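Local coordinates for ABC transporter periplasmic peptide-binding protein (Pseudoalteromonas, PDB 4QFL), which binds dipeptides in the periplasm, here Ala-Phe, and probably delivers them to an ABC transporter for uptake into the cell, at residues F42-T47 / Q59-L64; I65-V70 / N177-F182; A296-R301 / G422-D427. All blocks are in the same frame, centred on the assembly; numbering follows the deposited sequence.

Contact 1: F42-T47 / Q59-L64; sequences FNPQVT and QLYDRL
Tyr61 meets the loop 42-47 in two ways, through its hydroxyl and through the CD2-CE2 side of its ring. The hydroxyl OH donates to the carbonyl O of Phe42 over 2.7 Å. That oxygen lies at the ring edge, in the ring plane, while the donor is tilted 25° from the carbonyl plane. Beside this bond the Pro44 ring crosses Tyr61 obliquely, its CD 3.5 Å from Tyr61 CE2 and its CG 3.9 Å from Tyr61 CD2. Leu60 packs its own CB over one face of the neighbouring tyrosine ring, toward the rim. Leu60 CG lies anti to the carbonyl carbon (chi1 -64°); beyond it CD1 sits at the edge of the Phe42 ring, 4.2 Å from Phe42 CD2. An alanine in place of Tyr61 would probably leave the buried Phe42 carbonyl without its hydroxyl partner and open a gap beside the Pro44 ring. Within the loop, Asn43 OD1 accepts from Gln45 N at 2.9 Å in an Asx turn, which leads into the 3-10 segment 44-46. The contact brings the loop before helix 50-60 against the residues at and just after its end: Phe42 and Pro44 both rest on Ile56 of that helix, Tyr61 follows its last turn, and Phe226 of strand 223-228 packs against Phe42 and Leu60.

Contact 2: I65-V70 / N177-F182; sequences ISIDPV and NMATDF
Ile65 and Ile67 close on the methyl of Ala179 through different first torsions. In Ile65, CG1 lies between the backbone N and the carbonyl carbon (chi1 50°), and in Ile67 it is anti to the carbonyl carbon (chi1 -61°). This is apolar packing of a short strand, 65-67, paired antiparallel with strand 74-76, against the turn that follows helix 174-178. Ala179 CB points at the strand and is met by both isoleucines: Ile67 CG1 is 3.7 Å from it, Ile65 CG1 3.9 Å, and the CD1 atoms of both residues also come within packing distance. Ser66, between the two isoleucines in sequence, brings its CA to 4.0 Å from Ala179 CB. Ser66 turns its own side chain away from the turn, and its OG bonds to Glu77. Phe74 of the partner strand packs on both isoleucines. On the helix side, Thr180 OG1 donates to Asn177 O over 2.9 Å, tying the first residues of the turn back to the helix end. The strand carbonyl of Ile65 is buried here without a hydrogen-bond partner; what it does meet is Ala179 CA, in a CA-H...O contact of 3.5 Å with an angle of 140° at the hydrogen.

Contact 3: A296-R301 / G422-D427; sequences AFNTER and GEHRHD
Arg301 and Asp427 form the salt bridge of this contact, Arg301 NH1 reaching Asp427 OD1 at 3.0 Å. The carboxylate oxygen lies in the guanidinium plane, yet the arginine meets it from above the carboxylate plane, and the two planes are 87° apart. Arg301 starts out extended, with CG anti to the backbone N, and bends at chi3 (-76°), which turns NE back relative to the straight chain. The same NH1 makes a second, weak bond to Arg425 O over 3.1 Å, while the carbonyl O of His426 lies 3.3 Å above the plane, over the guanidinium centre. A carboxylate and backbone carbonyls thus lie at the edge and over one face of the guanidinium, which would probably favour its positive charge. The other carboxylate oxygen, Asp427 OD2, accepts from Ser375 N, so the aspartate is held on both oxygens.

A backbone bond joins the segments where their chains come closest: Asn298 N donates to Asp427 O over 2.8 Å, with an N-H...O angle of 170°. Asn298 CB lies 4.1 Å above the plane of the His426 imidazole, toward its rim, and 3.2 Å from His426 O; the ring itself is secured by a bond from NE2 to Pro459 O.

Asn298 to Arg301 form a type I beta turn after strand 291-297. His424, at positive phi, is the C-prime residue of the Schellman motif that ends helix 414-422. The contact therefore joins the end of one strand to the connection entering strand 428-434, its antiparallel neighbour, with Ala296 packing on Val429 and Phe297 on helix 307-314.

In the fold
Contacts 1 and 2 adjoin, their centres 12 Å apart, and follow one another along the chain through helix 50-60 and strand 65-67. Arg63 joins them directly, its NH1 2.8 Å from Ala179 O, and Pro44 CB packs 3.3 Å from Asp181 O. Contact 3 lies across the centre of the chain, its centre 29 Å from that of contact 1 and 31 Å from that of contact 2. The bound Ala-Phe lies between the two regions without touching them: the side chain of Pro44 is about 10 Å from the alanine and that of Ala296 about 9 Å from the phenylalanine. Thr48, Thr49 and Gly50, which directly follow segment 42-47, line the pocket, as do Trp414 and Ile418 of helix 414-422.

Contact 1: F42-T47 / Q59-L64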
loop_
_atom_site.group_PDB
_atom_site.type_symbol
_atom_site.label_atom_id
_atom_site.label_comp_id
_atom_site.label_asym_id
_atom_site.label_seq_id
_atom_site.Cartn_x
_atom_site.Cartn_y
_atom_site.Cartn_z
ATOM N N PHE A 42 7.947 9.131 -9.474
ATOM C CA PHE A 42 9.062 8.209 -9.357
ATOM C C PHE A 42 9.716 8.260 -7.978
ATOM O O PHE A 42 10.789 7.701 -7.760
ATOM C CB PHE A 42 10.041 8.392 -10.515
ATOM C CG PHE A 42 9.525 7.815 -11.785
ATOM C CD1 PHE A 42 8.756 8.572 -12.637
ATOM C CD2 PHE A 42 9.724 6.482 -12.075
ATOM C CE1 PHE A 42 8.238 8.015 -13.792
ATOM C CE2 PHE A 42 9.212 5.933 -13.223
ATOM C CZ PHE A 42 8.473 6.699 -14.078
ATOM N N ASN A 43 9.031 8.919 -7.049
ATOM C CA ASN A 43 9.440 8.940 -5.656
ATOM C C ASN A 43 8.384 8.293 -4.766
ATOM O O ASN A 43 7.277 8.814 -4.632
ATOM C CB ASN A 43 9.709 10.374 -5.209
ATOM C CG ASN A 43 9.974 10.479 -3.734
ATOM O OD1 ASN A 43 10.150 9.472 -3.043
ATOM N ND2 ASN A 43 10.014 11.708 -3.235
ATOM N N PRO A 44 8.729 7.155 -4.138
ATOM C CA PRO A 44 7.784 6.380 -3.320
ATOM C C PRO A 44 7.193 7.166 -2.151
ATOM O O PRO A 44 6.130 6.805 -1.653
ATOM C CB PRO A 44 8.645 5.225 -2.792
ATOM C CG PRO A 44 9.763 5.107 -3.779
ATOM C CD PRO A 44 10.041 6.497 -4.247
ATOM N N GLN A 45 7.890 8.209 -1.718
ATOM C CA GLN A 45 7.450 9.057 -0.608
ATOM C C GLN A 45 6.075 9.688 -0.787
ATOM O O GLN A 45 5.367 9.932 0.187
ATOM C CB GLN A 45 8.452 10.191 -0.388
ATOM C CG GLN A 45 9.802 9.752 0.131
ATOM C CD GLN A 45 10.659 10.940 0.494
ATOM O OE1 GLN A 45 10.604 11.975 -0.170
ATOM N NE2 GLN A 45 11.446 10.807 1.555
ATOM N N VAL A 46 5.710 9.960 -2.036
ATOM C CA VAL A 46 4.560 10.799 -2.324
ATOM C C VAL A 46 3.257 10.025 -2.585
ATOM O O VAL A 46 2.223 10.616 -2.904
ATOM C CB VAL A 46 4.874 11.771 -3.485
ATOM C CG1 VAL A 46 6.181 12.522 -3.211
ATOM C CG2 VAL A 46 4.959 11.046 -4.795
ATOM N N THR A 47 3.303 8.705 -2.420
ATOM C CA THR A 47 2.139 7.883 -2.695
ATOM C C THR A 47 2.006 6.705 -1.729
ATOM O O THR A 47 2.994 6.270 -1.130
ATOM C CB THR A 47 2.217 7.330 -4.121
ATOM O OG1 THR A 47 0.944 6.808 -4.495
ATOM C CG2 THR A 47 3.242 6.220 -4.191
ATOM N N GLN A 59 12.976 -1.400 -7.419
ATOM C CA GLN A 59 13.774 -1.385 -8.637
ATOM C C GLN A 59 14.805 -0.258 -8.663
ATOM O O GLN A 59 15.959 -0.478 -9.003
ATOM C CB GLN A 59 12.875 -1.328 -9.869
ATOM C CG GLN A 59 12.204 -2.656 -10.219
ATOM C CD GLN A 59 11.291 -3.172 -9.129
ATOM O OE1 GLN A 59 10.270 -2.557 -8.813
ATOM N NE2 GLN A 59 11.650 -4.307 -8.548
ATOM N N LEU A 60 14.394 0.950 -8.300
ATOM C CA LEU A 60 15.289 2.097 -8.395
ATOM C C LEU A 60 16.003 2.410 -7.104
ATOM O O LEU A 60 16.990 3.136 -7.112
ATOM C CB LEU A 60 14.517 3.339 -8.829
ATOM C CG LEU A 60 13.892 3.324 -10.212
ATOM C CD1 LEU A 60 12.959 4.498 -10.333
ATOM C CD2 LEU A 60 14.976 3.390 -11.268
ATOM N N TYR A 61 15.494 1.889 -5.992
ATOM C CA TYR A 61 15.937 2.337 -4.670
ATOM C C TYR A 61 16.312 1.212 -3.701
ATOM O O TYR A 61 16.053 0.045 -3.966
ATOM C CB TYR A 61 14.834 3.168 -4.006
ATOM C CG TYR A 61 14.442 4.423 -4.740
ATOM C CD1 TYR A 61 15.262 5.546 -4.723
ATOM C CD2 TYR A 61 13.229 4.500 -5.431
ATOM C CE1 TYR A 61 14.892 6.718 -5.392
ATOM C CE2 TYR A 61 12.853 5.665 -6.103
ATOM C CZ TYR A 61 13.690 6.769 -6.075
ATOM O OH TYR A 61 13.325 7.916 -6.743
ATOM N N ASP A 62 16.919 1.588 -2.575
ATOM C CA ASP A 62 17.047 0.707 -1.421
ATOM C C ASP A 62 16.598 1.455 -0.180
ATOM O O ASP A 62 16.652 2.678 -0.141
ATOM C CB ASP A 62 18.494 0.263 -1.200
ATOM C CG ASP A 62 19.077 -0.487 -2.382
ATOM O OD1 ASP A 62 18.746 -1.676 -2.554
ATOM O OD2 ASP A 62 19.899 0.104 -3.113
ATOM N N ARG A 63 16.177 0.708 0.836
ATOM C CA ARG A 63 15.840 1.265 2.137
ATOM C C ARG A 63 17.020 1.070 3.062
ATOM O O ARG A 63 18.020 0.458 2.690
ATOM C CB ARG A 63 14.628 0.549 2.731
ATOM C CG ARG A 63 13.343 0.694 1.922
ATOM C CD ARG A 63 12.389 -0.483 2.191
ATOM N NE ARG A 63 12.914 -1.718 1.619
ATOM C CZ ARG A 63 12.325 -2.906 1.705
ATOM N NH1 ARG A 63 11.168 -3.033 2.345
ATOM N NH2 ARG A 63 12.894 -3.969 1.149
ATOM N N LEU A 64 16.898 1.595 4.273
ATOM C CA LEU A 64 17.863 1.337 5.324
ATOM C C LEU A 64 17.811 -0.129 5.745
ATOM O O LEU A 64 18.834 -0.785 5.925
ATOM C CB LEU A 64 17.548 2.223 6.532
ATOM C CG LEU A 64 17.773 3.713 6.285
ATOM C CD1 LEU A 64 17.311 4.528 7.482
ATOM C CD2 LEU A 64 19.240 3.955 5.987
#

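Contact 2: I65-V70 / N177-F182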
loop_
_atom_site.group_PDB
_atom_site.type_symbol
_atom_site.label_atom_id
_atom_site.label_comp_id
_atom_site.label_asym_id
_atom_site.label_seq_id
_atom_site.Cartn_x
_atom_site.Cartn_y
_atom_site.Cartn_z
ATOM N N ILE A 65 16.595 -0.629 5.912
ATOM C CA ILE A 65 16.356 -1.984 6.366
ATOM C C ILE A 65 15.124 -2.539 5.678
ATOM O O ILE A 65 14.326 -1.794 5.082
ATOM C CB ILE A 65 16.090 -2.042 7.865
ATOM C CG1 ILE A 65 15.026 -1.015 8.250
ATOM C CG2 ILE A 65 17.353 -1.795 8.629
ATOM C CD1 ILE A 65 14.479 -1.201 9.632
ATOM N N SER A 66 14.978 -3.855 5.764
ATOM C CA SER A 66 13.774 -4.518 5.292
ATOM C C SER A 66 13.272 -5.482 6.364
ATOM O O SER A 66 13.851 -5.582 7.440
ATOM C CB SER A 66 14.033 -5.254 3.967
ATOM O OG SER A 66 15.046 -6.247 4.100
ATOM N N ILE A 67 12.183 -6.181 6.071
ATOM C CA ILE A 67 11.645 -7.170 6.989
ATOM C C ILE A 67 11.646 -8.537 6.315
ATOM O O ILE A 67 11.073 -8.716 5.239
ATOM C CB ILE A 67 10.225 -6.805 7.403
ATOM C CG1 ILE A 67 10.240 -5.455 8.121
ATOM C CG2 ILE A 67 9.627 -7.895 8.279
ATOM C CD1 ILE A 67 8.872 -4.857 8.377
ATOM N N ASP A 68 12.299 -9.512 6.935
ATOM C CA ASP A 68 12.318 -10.836 6.346
ATOM C C ASP A 68 10.887 -11.361 6.268
ATOM O O ASP A 68 10.147 -11.265 7.241
ATOM C CB ASP A 68 13.194 -11.764 7.173
ATOM C CG ASP A 68 13.491 -13.050 6.452
ATOM O OD1 ASP A 68 12.640 -13.945 6.474
ATOM O OD2 ASP A 68 14.567 -13.161 5.840
ATOM N N PRO A 69 10.487 -11.907 5.108
ATOM C CA PRO A 69 9.098 -12.335 4.909
ATOM C C PRO A 69 8.767 -13.563 5.732
ATOM O O PRO A 69 7.599 -13.835 6.004
ATOM C CB PRO A 69 9.056 -12.697 3.430
ATOM C CG PRO A 69 10.430 -13.114 3.112
ATOM C CD PRO A 69 11.341 -12.272 3.970
ATOM N N VAL A 70 9.801 -14.293 6.129
ATOM C CA VAL A 70 9.615 -15.552 6.838
ATOM C C VAL A 70 9.817 -15.456 8.345
ATOM O O VAL A 70 9.051 -16.028 9.110
ATOM C CB VAL A 70 10.534 -16.651 6.265
ATOM C CG1 VAL A 70 10.369 -17.941 7.057
ATOM C CG2 VAL A 70 10.229 -16.880 4.792
ATOM N N ASN A 177 7.925 0.966 10.131
ATOM C CA ASN A 177 7.662 2.060 9.202
ATOM C C ASN A 177 8.893 2.466 8.397
ATOM O O ASN A 177 8.773 2.865 7.244
ATOM C CB ASN A 177 7.068 3.263 9.930
ATOM C CG ASN A 177 5.679 3.000 10.438
ATOM O OD1 ASN A 177 4.875 2.353 9.779
ATOM N ND2 ASN A 177 5.387 3.497 11.621
ATOM N N MET A 178 10.076 2.354 8.994
ATOM C CA MET A 178 11.319 2.635 8.272
ATOM C C MET A 178 11.706 1.518 7.293
ATOM O O MET A 178 12.612 1.685 6.469
ATOM C CB MET A 178 12.478 2.922 9.240
ATOM C CG MET A 178 12.274 4.142 10.126
ATOM S SD MET A 178 12.143 5.660 9.173
ATOM C CE MET A 178 13.779 5.718 8.445
ATOM N N ALA A 179 11.017 0.386 7.379
ATOM C CA ALA A 179 11.284 -0.720 6.473
ATOM C C ALA A 179 10.219 -0.829 5.389
ATOM O O ALA A 179 10.177 -1.811 4.659
ATOM C CB ALA A 179 11.395 -2.027 7.239
ATOM N N THR A 180 9.348 0.170 5.282
ATOM C CA THR A 180 8.317 0.133 4.248
ATOM C C THR A 180 8.900 0.585 2.920
ATOM O O THR A 180 9.968 1.203 2.881
ATOM C CB THR A 180 7.085 0.996 4.604
ATOM O OG1 THR A 180 7.475 2.371 4.717
ATOM C CG2 THR A 180 6.463 0.529 5.911
ATOM N N ASP A 181 8.200 0.260 1.837
ATOM C CA ASP A 181 8.606 0.662 0.495
ATOM C C ASP A 181 8.622 2.177 0.293
ATOM O O ASP A 181 9.153 2.671 -0.704
ATOM C CB ASP A 181 7.666 0.044 -0.541
ATOM C CG ASP A 181 7.702 -1.468 -0.539
ATOM O OD1 ASP A 181 8.799 -2.042 -0.697
ATOM O OD2 ASP A 181 6.629 -2.077 -0.371
ATOM N N PHE A 182 8.017 2.911 1.220
ATOM C CA PHE A 182 7.962 4.367 1.130
ATOM C C PHE A 182 9.242 4.995 1.687
ATOM O O PHE A 182 9.555 6.157 1.393
ATOM C CB PHE A 182 6.738 4.895 1.884
ATOM C CG PHE A 182 5.485 4.100 1.624
ATOM C CD1 PHE A 182 4.873 4.136 0.381
ATOM C CD2 PHE A 182 4.931 3.301 2.614
ATOM C CE1 PHE A 182 3.742 3.397 0.139
ATOM C CE2 PHE A 182 3.790 2.564 2.370
ATOM C CZ PHE A 182 3.201 2.615 1.141
#

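Contact 3: A296-R301 / G422-D427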
loop_
_atom_site.group_PDB
_atom_site.type_symbol
_atom_site.label_atom_id
_atom_site.label_comp_id
_atom_site.label_asym_id
_atom_site.label_seq_id
_atom_site.Cartn_x
_atom_site.Cartn_y
_atom_site.Cartn_z
ATOM N N ALA A 296 -16.220 0.626 2.687
ATOM C CA ALA A 296 -16.110 1.782 3.561
ATOM C C ALA A 296 -17.276 2.737 3.358
ATOM O O ALA A 296 -17.648 3.026 2.231
ATOM C CB ALA A 296 -14.796 2.501 3.323
ATOM N N PHE A 297 -17.839 3.221 4.460
ATOM C CA PHE A 297 -18.860 4.262 4.422
ATOM C C PHE A 297 -18.277 5.646 4.702
ATOM O O PHE A 297 -17.409 5.807 5.550
ATOM C CB PHE A 297 -19.940 3.963 5.449
ATOM C CG PHE A 297 -20.609 2.645 5.242
ATOM C CD1 PHE A 297 -21.562 2.492 4.253
ATOM C CD2 PHE A 297 -20.283 1.560 6.033
ATOM C CE1 PHE A 297 -22.182 1.281 4.054
ATOM C CE2 PHE A 297 -20.906 0.348 5.850
ATOM C CZ PHE A 297 -21.859 0.209 4.857
ATOM N N ASN A 298 -18.765 6.649 3.983
ATOM C CA ASN A 298 -18.433 8.035 4.290
ATOM C C ASN A 298 -19.225 8.452 5.529
ATOM O O ASN A 298 -20.350 8.941 5.424
ATOM C CB ASN A 298 -18.790 8.904 3.086
ATOM C CG ASN A 298 -18.296 10.320 3.210
ATOM O OD1 ASN A 298 -18.177 11.030 2.214
ATOM N ND2 ASN A 298 -18.025 10.748 4.422
ATOM N N THR A 299 -18.640 8.232 6.706
ATOM C CA THR A 299 -19.345 8.368 7.981
ATOM C C THR A 299 -19.702 9.806 8.318
ATOM O O THR A 299 -20.369 10.059 9.315
ATOM C CB THR A 299 -18.523 7.797 9.158
ATOM O OG1 THR A 299 -17.321 8.566 9.328
ATOM C CG2 THR A 299 -18.171 6.332 8.919
ATOM N N GLU A 300 -19.259 10.746 7.496
ATOM C CA GLU A 300 -19.622 12.138 7.713
ATOM C C GLU A 300 -20.781 12.552 6.824
ATOM O O GLU A 300 -21.149 13.720 6.801
ATOM C CB GLU A 300 -18.413 13.050 7.502
ATOM C CG GLU A 300 -17.373 12.946 8.610
ATOM C CD GLU A 300 -17.905 13.388 9.955
ATOM O OE1 GLU A 300 -18.678 14.363 9.997
ATOM O OE2 GLU A 300 -17.555 12.765 10.978
ATOM N N ARG A 301 -21.376 11.597 6.112
ATOM C CA ARG A 301 -22.414 11.915 5.135
ATOM C C ARG A 301 -23.723 11.188 5.432
ATOM O O ARG A 301 -23.776 9.966 5.399
ATOM C CB ARG A 301 -21.926 11.576 3.719
ATOM C CG ARG A 301 -22.852 12.043 2.607
ATOM C CD ARG A 301 -22.377 11.617 1.227
ATOM N NE ARG A 301 -21.261 12.427 0.751
ATOM C CZ ARG A 301 -20.830 12.431 -0.506
ATOM N NH1 ARG A 301 -21.431 11.663 -1.407
ATOM N NH2 ARG A 301 -19.805 13.203 -0.870
ATOM N N GLY A 422 -10.069 10.249 -1.586
ATOM C CA GLY A 422 -9.380 11.077 -0.612
ATOM C C GLY A 422 -10.091 12.403 -0.395
ATOM O O GLY A 422 -9.921 13.048 0.642
ATOM N N GLU A 423 -10.886 12.811 -1.383
ATOM C CA GLU A 423 -11.688 14.029 -1.304
ATOM C C GLU A 423 -13.083 13.715 -0.804
ATOM O O GLU A 423 -13.981 14.549 -0.882
ATOM C CB GLU A 423 -11.775 14.697 -2.675
ATOM C CG GLU A 423 -10.449 15.213 -3.200
ATOM C CD GLU A 423 -10.480 15.526 -4.682
ATOM O OE1 GLU A 423 -11.584 15.584 -5.253
ATOM O OE2 GLU A 423 -9.401 15.711 -5.285
ATOM N N HIS A 424 -13.245 12.500 -0.291
ATOM C CA HIS A 424 -14.519 11.978 0.197
ATOM C C HIS A 424 -15.768 12.357 -0.628
ATOM O O HIS A 424 -16.805 12.736 -0.075
ATOM C CB HIS A 424 -14.699 12.275 1.694
ATOM C CG HIS A 424 -14.902 13.723 2.011
ATOM N ND1 HIS A 424 -13.856 14.597 2.204
ATOM C CD2 HIS A 424 -16.035 14.441 2.192
ATOM C CE1 HIS A 424 -14.335 15.799 2.475
ATOM N NE2 HIS A 424 -15.653 15.732 2.471
ATOM N N ARG A 425 -15.672 12.219 -1.951
ATOM C CA ARG A 425 -16.814 12.479 -2.829
ATOM C C ARG A 425 -17.868 11.360 -2.799
ATOM O O ARG A 425 -18.972 11.519 -3.325
ATOM C CB ARG A 425 -16.351 12.740 -4.272
ATOM C CG ARG A 425 -15.645 14.090 -4.477
ATOM C CD ARG A 425 -15.849 14.646 -5.896
ATOM N NE ARG A 425 -14.598 15.076 -6.528
ATOM C CZ ARG A 425 -14.491 15.440 -7.805
ATOM N NH1 ARG A 425 -15.554 15.435 -8.602
ATOM N NH2 ARG A 425 -13.312 15.804 -8.290
ATOM N N HIS A 426 -17.526 10.238 -2.173
ATOM C CA HIS A 426 -18.354 9.037 -2.217
ATOM C C HIS A 426 -19.323 8.933 -1.069
ATOM O O HIS A 426 -19.129 9.559 -0.033
ATOM C CB HIS A 426 -17.460 7.795 -2.196
ATOM C CG HIS A 426 -16.615 7.681 -0.964
ATOM N ND1 HIS A 426 -15.563 8.535 -0.703
ATOM C CD2 HIS A 426 -16.658 6.812 0.073
ATOM C CE1 HIS A 426 -14.999 8.197 0.440
ATOM N NE2 HIS A 426 -15.643 7.154 0.933
ATOM N N ASP A 427 -20.364 8.123 -1.256
ATOM C CA ASP A 427 -21.223 7.677 -0.157
ATOM C C ASP A 427 -20.549 6.492 0.502
ATOM O O ASP A 427 -20.452 6.407 1.724
ATOM C CB ASP A 427 -22.577 7.165 -0.665
ATOM C CG ASP A 427 -23.515 8.269 -1.077
ATOM O OD1 ASP A 427 -23.270 9.443 -0.735
ATOM O OD2 ASP A 427 -24.516 7.940 -1.747
#